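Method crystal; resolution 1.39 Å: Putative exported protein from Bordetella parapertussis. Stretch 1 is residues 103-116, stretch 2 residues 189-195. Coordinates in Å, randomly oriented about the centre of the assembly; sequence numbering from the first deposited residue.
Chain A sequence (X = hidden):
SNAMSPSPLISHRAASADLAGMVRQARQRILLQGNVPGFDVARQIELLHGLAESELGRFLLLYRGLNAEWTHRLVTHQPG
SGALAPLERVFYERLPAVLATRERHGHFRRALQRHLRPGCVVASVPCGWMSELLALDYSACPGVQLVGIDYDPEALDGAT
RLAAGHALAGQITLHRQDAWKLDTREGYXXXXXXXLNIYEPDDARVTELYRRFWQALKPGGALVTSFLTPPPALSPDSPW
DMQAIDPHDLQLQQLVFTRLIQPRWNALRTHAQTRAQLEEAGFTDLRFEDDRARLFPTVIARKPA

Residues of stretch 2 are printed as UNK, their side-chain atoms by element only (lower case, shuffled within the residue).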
# COMPACT_ATOMS: atom_id res chain seq x y z
N GLU A 103 0.66 4.47 -9.77
CA GLU A 103 1.91 5.06 -10.25
C GLU A 103 3.08 4.52 -9.44
O GLU A 103 4.11 4.14 -9.99
CB GLU A 103 1.87 6.58 -10.14
CG GLU A 103 0.93 7.28 -11.09
CD GLU A 103 0.93 8.77 -10.84
OE1 GLU A 103 1.96 9.40 -11.12
OE2 GLU A 103 -0.09 9.29 -10.35
N ARG A 104 2.91 4.48 -8.12
CA ARG A 104 3.92 3.94 -7.22
C ARG A 104 4.27 2.50 -7.59
O ARG A 104 5.44 2.15 -7.65
CB ARG A 104 3.42 4.03 -5.78
CG ARG A 104 4.34 3.35 -4.76
CD ARG A 104 3.55 2.82 -3.53
NE ARG A 104 2.47 1.92 -3.94
CZ ARG A 104 2.63 0.65 -4.29
NH1 ARG A 104 3.83 0.08 -4.27
NH2 ARG A 104 1.57 -0.06 -4.68
N HIS A 105 3.26 1.67 -7.82
CA HIS A 105 3.48 0.30 -8.28
C HIS A 105 4.37 0.25 -9.52
O HIS A 105 5.25 -0.61 -9.63
CB HIS A 105 2.13 -0.35 -8.57
CG HIS A 105 2.21 -1.79 -8.97
ND1 HIS A 105 2.56 -2.79 -8.09
CD2 HIS A 105 1.95 -2.39 -10.15
CE1 HIS A 105 2.53 -3.95 -8.73
NE2 HIS A 105 2.16 -3.74 -9.98
N GLY A 106 4.13 1.16 -10.46
CA GLY A 106 4.96 1.25 -11.65
C GLY A 106 6.40 1.61 -11.31
O GLY A 106 7.34 1.05 -11.89
N HIS A 107 6.58 2.55 -10.38
CA HIS A 107 7.94 2.93 -9.99
C HIS A 107 8.66 1.79 -9.26
O HIS A 107 9.86 1.59 -9.44
CB HIS A 107 7.94 4.22 -9.16
CG HIS A 107 7.52 5.43 -9.94
ND1 HIS A 107 8.16 5.83 -11.09
CD2 HIS A 107 6.52 6.32 -9.72
CE1 HIS A 107 7.57 6.92 -11.56
NE2 HIS A 107 6.57 7.23 -10.75
N PHE A 108 7.92 1.04 -8.43
CA PHE A 108 8.49 -0.15 -7.80
C PHE A 108 8.98 -1.12 -8.86
O PHE A 108 10.07 -1.67 -8.74
CB PHE A 108 7.44 -0.85 -6.92
CG PHE A 108 7.39 -0.37 -5.49
CD1 PHE A 108 7.30 0.98 -5.18
CD2 PHE A 108 7.38 -1.28 -4.45
CE1 PHE A 108 7.24 1.42 -3.86
CE2 PHE A 108 7.32 -0.86 -3.13
CZ PHE A 108 7.24 0.51 -2.83
N ARG A 109 8.16 -1.37 -9.88
CA ARG A 109 8.55 -2.32 -10.90
C ARG A 109 9.81 -1.83 -11.62
O ARG A 109 10.73 -2.61 -11.85
CB ARG A 109 7.40 -2.55 -11.88
CG ARG A 109 6.33 -3.48 -11.34
CD ARG A 109 5.23 -3.71 -12.37
NE ARG A 109 5.76 -4.27 -13.60
CZ ARG A 109 5.08 -4.37 -14.74
NH1 ARG A 109 3.83 -3.94 -14.80
NH2 ARG A 109 5.66 -4.89 -15.81
N ARG A 110 9.85 -0.55 -11.98
CA ARG A 110 11.03 -0.04 -12.67
C ARG A 110 12.28 -0.13 -11.79
O ARG A 110 13.37 -0.49 -12.28
CB ARG A 110 10.84 1.41 -13.15
CG ARG A 110 9.89 1.57 -14.32
CD ARG A 110 10.00 2.97 -14.95
NE ARG A 110 9.87 4.01 -13.94
CZ ARG A 110 10.84 4.84 -13.56
NH1 ARG A 110 10.60 5.72 -12.59
NH2 ARG A 110 12.04 4.82 -14.14
N ALA A 111 12.13 0.19 -10.51
CA ALA A 111 13.27 0.18 -9.60
C ALA A 111 13.76 -1.24 -9.38
O ALA A 111 14.96 -1.50 -9.44
CB ALA A 111 12.91 0.84 -8.28
N LEU A 112 12.84 -2.16 -9.12
CA LEU A 112 13.26 -3.54 -8.88
C LEU A 112 13.90 -4.09 -10.14
O LEU A 112 14.95 -4.74 -10.07
CB LEU A 112 12.08 -4.40 -8.41
CG LEU A 112 11.53 -3.98 -7.04
CD1 LEU A 112 10.14 -4.56 -6.82
CD2 LEU A 112 12.49 -4.36 -5.91
N GLN A 113 13.33 -3.80 -11.30
CA GLN A 113 13.89 -4.29 -12.56
C GLN A 113 15.33 -3.78 -12.77
O GLN A 113 16.21 -4.54 -13.18
CB GLN A 113 13.02 -3.90 -13.75
CG GLN A 113 13.43 -4.60 -15.04
CD GLN A 113 13.03 -6.06 -15.05
OE1 GLN A 113 11.87 -6.39 -14.81
NE2 GLN A 113 13.99 -6.95 -15.31
N ARG A 114 15.54 -2.50 -12.49
CA ARG A 114 16.85 -1.86 -12.63
C ARG A 114 17.91 -2.51 -11.75
O ARG A 114 19.07 -2.63 -12.15
CB ARG A 114 16.72 -0.37 -12.29
CG ARG A 114 18.04 0.35 -12.07
CD ARG A 114 17.82 1.84 -11.86
NE ARG A 114 19.03 2.50 -11.39
CZ ARG A 114 19.20 3.81 -11.29
NH1 ARG A 114 20.35 4.30 -10.85
NH2 ARG A 114 18.22 4.64 -11.64
N HIS A 115 17.52 -2.92 -10.54
CA HIS A 115 18.47 -3.42 -9.56
C HIS A 115 18.67 -4.94 -9.60
O HIS A 115 19.61 -5.46 -9.01
CB HIS A 115 18.07 -2.96 -8.15
CG HIS A 115 18.21 -1.49 -7.94
ND1 HIS A 115 19.35 -0.91 -7.43
CD2 HIS A 115 17.35 -0.47 -8.21
CE1 HIS A 115 19.19 0.40 -7.38
NE2 HIS A 115 18.00 0.70 -7.86
N LEU A 116 17.78 -5.64 -10.31
CA LEU A 116 17.84 -7.10 -10.42
C LEU A 116 19.13 -7.53 -11.11
O LEU A 116 19.55 -6.91 -12.09
CB LEU A 116 16.63 -7.58 -11.22
CG LEU A 116 16.01 -8.96 -10.96
CD1 LEU A 116 15.47 -9.05 -9.54
CD2 LEU A 116 14.90 -9.20 -11.98
N UNK A 189 19.64 -9.38 -1.23
CA UNK A 189 20.27 -8.35 -2.05
C UNK A 189 19.36 -7.15 -2.25
O UNK A 189 19.81 -6.01 -2.40
c UNK A 189 20.64 -8.95 -3.41
o UNK A 189 21.31 -11.21 -3.46
c UNK A 189 21.67 -10.03 -3.28
o UNK A 189 22.84 -9.70 -2.98
N UNK A 190 18.06 -7.43 -2.29
CA UNK A 190 17.04 -6.43 -2.56
C UNK A 190 15.86 -6.71 -1.65
O UNK A 190 15.48 -7.87 -1.46
c UNK A 190 16.58 -6.00 -6.42
c UNK A 190 17.07 -5.56 -5.05
c UNK A 190 16.58 -6.56 -4.01
c UNK A 190 16.56 -4.17 -4.71
N UNK A 191 15.28 -5.66 -1.07
CA UNK A 191 14.10 -5.83 -0.22
C UNK A 191 13.10 -4.76 -0.62
O UNK A 191 13.45 -3.59 -0.74
c UNK A 191 13.90 -6.61 3.60
c UNK A 191 12.39 -4.92 2.51
c UNK A 191 14.47 -5.72 1.27
c UNK A 191 13.35 -6.08 2.27
N UNK A 192 11.86 -5.17 -0.86
CA UNK A 192 10.81 -4.23 -1.16
C UNK A 192 9.71 -4.28 -0.08
O UNK A 192 9.39 -5.35 0.45
c UNK A 192 9.65 -5.87 -2.68
o UNK A 192 9.26 -3.48 -2.88
c UNK A 192 10.24 -4.47 -2.57
N UNK A 193 9.17 -3.11 0.25
CA UNK A 193 8.16 -2.99 1.30
C UNK A 193 7.15 -1.91 0.95
O UNK A 193 7.52 -0.77 0.68
o UNK A 193 7.84 -2.58 3.67
c UNK A 193 8.82 -2.66 2.64
N UNK A 194 5.88 -2.28 0.99
CA UNK A 194 4.80 -1.31 0.82
C UNK A 194 3.67 -1.65 1.78
O UNK A 194 3.32 -2.81 1.95
c UNK A 194 4.28 -1.36 -0.63
o UNK A 194 1.98 -0.82 -1.09
n UNK A 194 3.40 0.88 -0.82
c UNK A 194 3.12 -0.40 -0.87
N UNK A 195 3.11 -0.62 2.42
CA UNK A 195 1.90 -0.77 3.20
C UNK A 195 2.04 -1.08 4.68
O UNK A 195 1.10 -1.58 5.31

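Position 189 carries four side-chain atoms, two carbons in a row and two oxygens on the second. That pattern is a carboxylate carried directly on CB. None of these atoms touches stretch 1. The residue is D189, and its OD2 is hydrogen-bonded elsewhere in the structure.

Position 190 has four side-chain carbons, forked at the second, with no oxygen, nitrogen or ring. Its CA-to-CB bond points toward the helix, and the fork reaches H115, L116 and L112. This is L190. Its CD1 lies 3.8 Å from H115 CB and 4.1 Å from L116 N. Its CD2 meets L112 CD2 at 4.2 Å, an apolar contact. L190 has the largest area covered by stretch 1 of any residue here.

Position 191 again has four carbons forked at the second. CB points away from the helix, and the side chain's nearest approach is CB to L112 CD2, 7.6 Å. The residue is L191, buried.

Position 192 has three side-chain atoms: one carbon that carries an oxygen and a carbon. The oxygen touches the F108 ring, and the branching carbon touches L112. The branch at CB and the single oxygen identify T192. Its OG1 is 3.3 Å from F108 CE2, oblique to the ring. Its CB is 4.0 Å from L112 CD2.

Position 193 shows one carbon and then one oxygen, and CB points away from the helix. The side chain touches nothing on stretch 1; the backbone O of 193 lies 3.7 Å from F108 CZ, at the ring edge. This is S193.

Position 194 has two carbons, the second carrying one oxygen and one nitrogen, so it ends in an amide. Its CA-to-CB bond points toward the helix. The nitrogen touches R104, and CB touches F108. The residue is N194. Its ND2 is 3.3 Å from R104 CD and lies over one face of the guanidinium. R104 NE is 3.4 Å from N194 ND2, but both are donors and do not bond. N194 CB is 4.0 Å from F108 CE2.

Position 195 has no side-chain atoms and is G195. Phi is 92° and psi 20°. A CB here would be jammed against the carbonyl oxygen of N194, so the backbone itself calls for glycine.

The contact works by packing, with no hydrogen bond between the stretches. Helix and strand run nearly antiparallel, at 171°, with axes 10.2 Å apart at closest approach. Alternate residues L190, T192 and N194 face the helix. They meet H115, L112, F108 and R104 in turn, and 412 Å² is buried in total.

Stretch 2, residues 189-195: DLLTSNG
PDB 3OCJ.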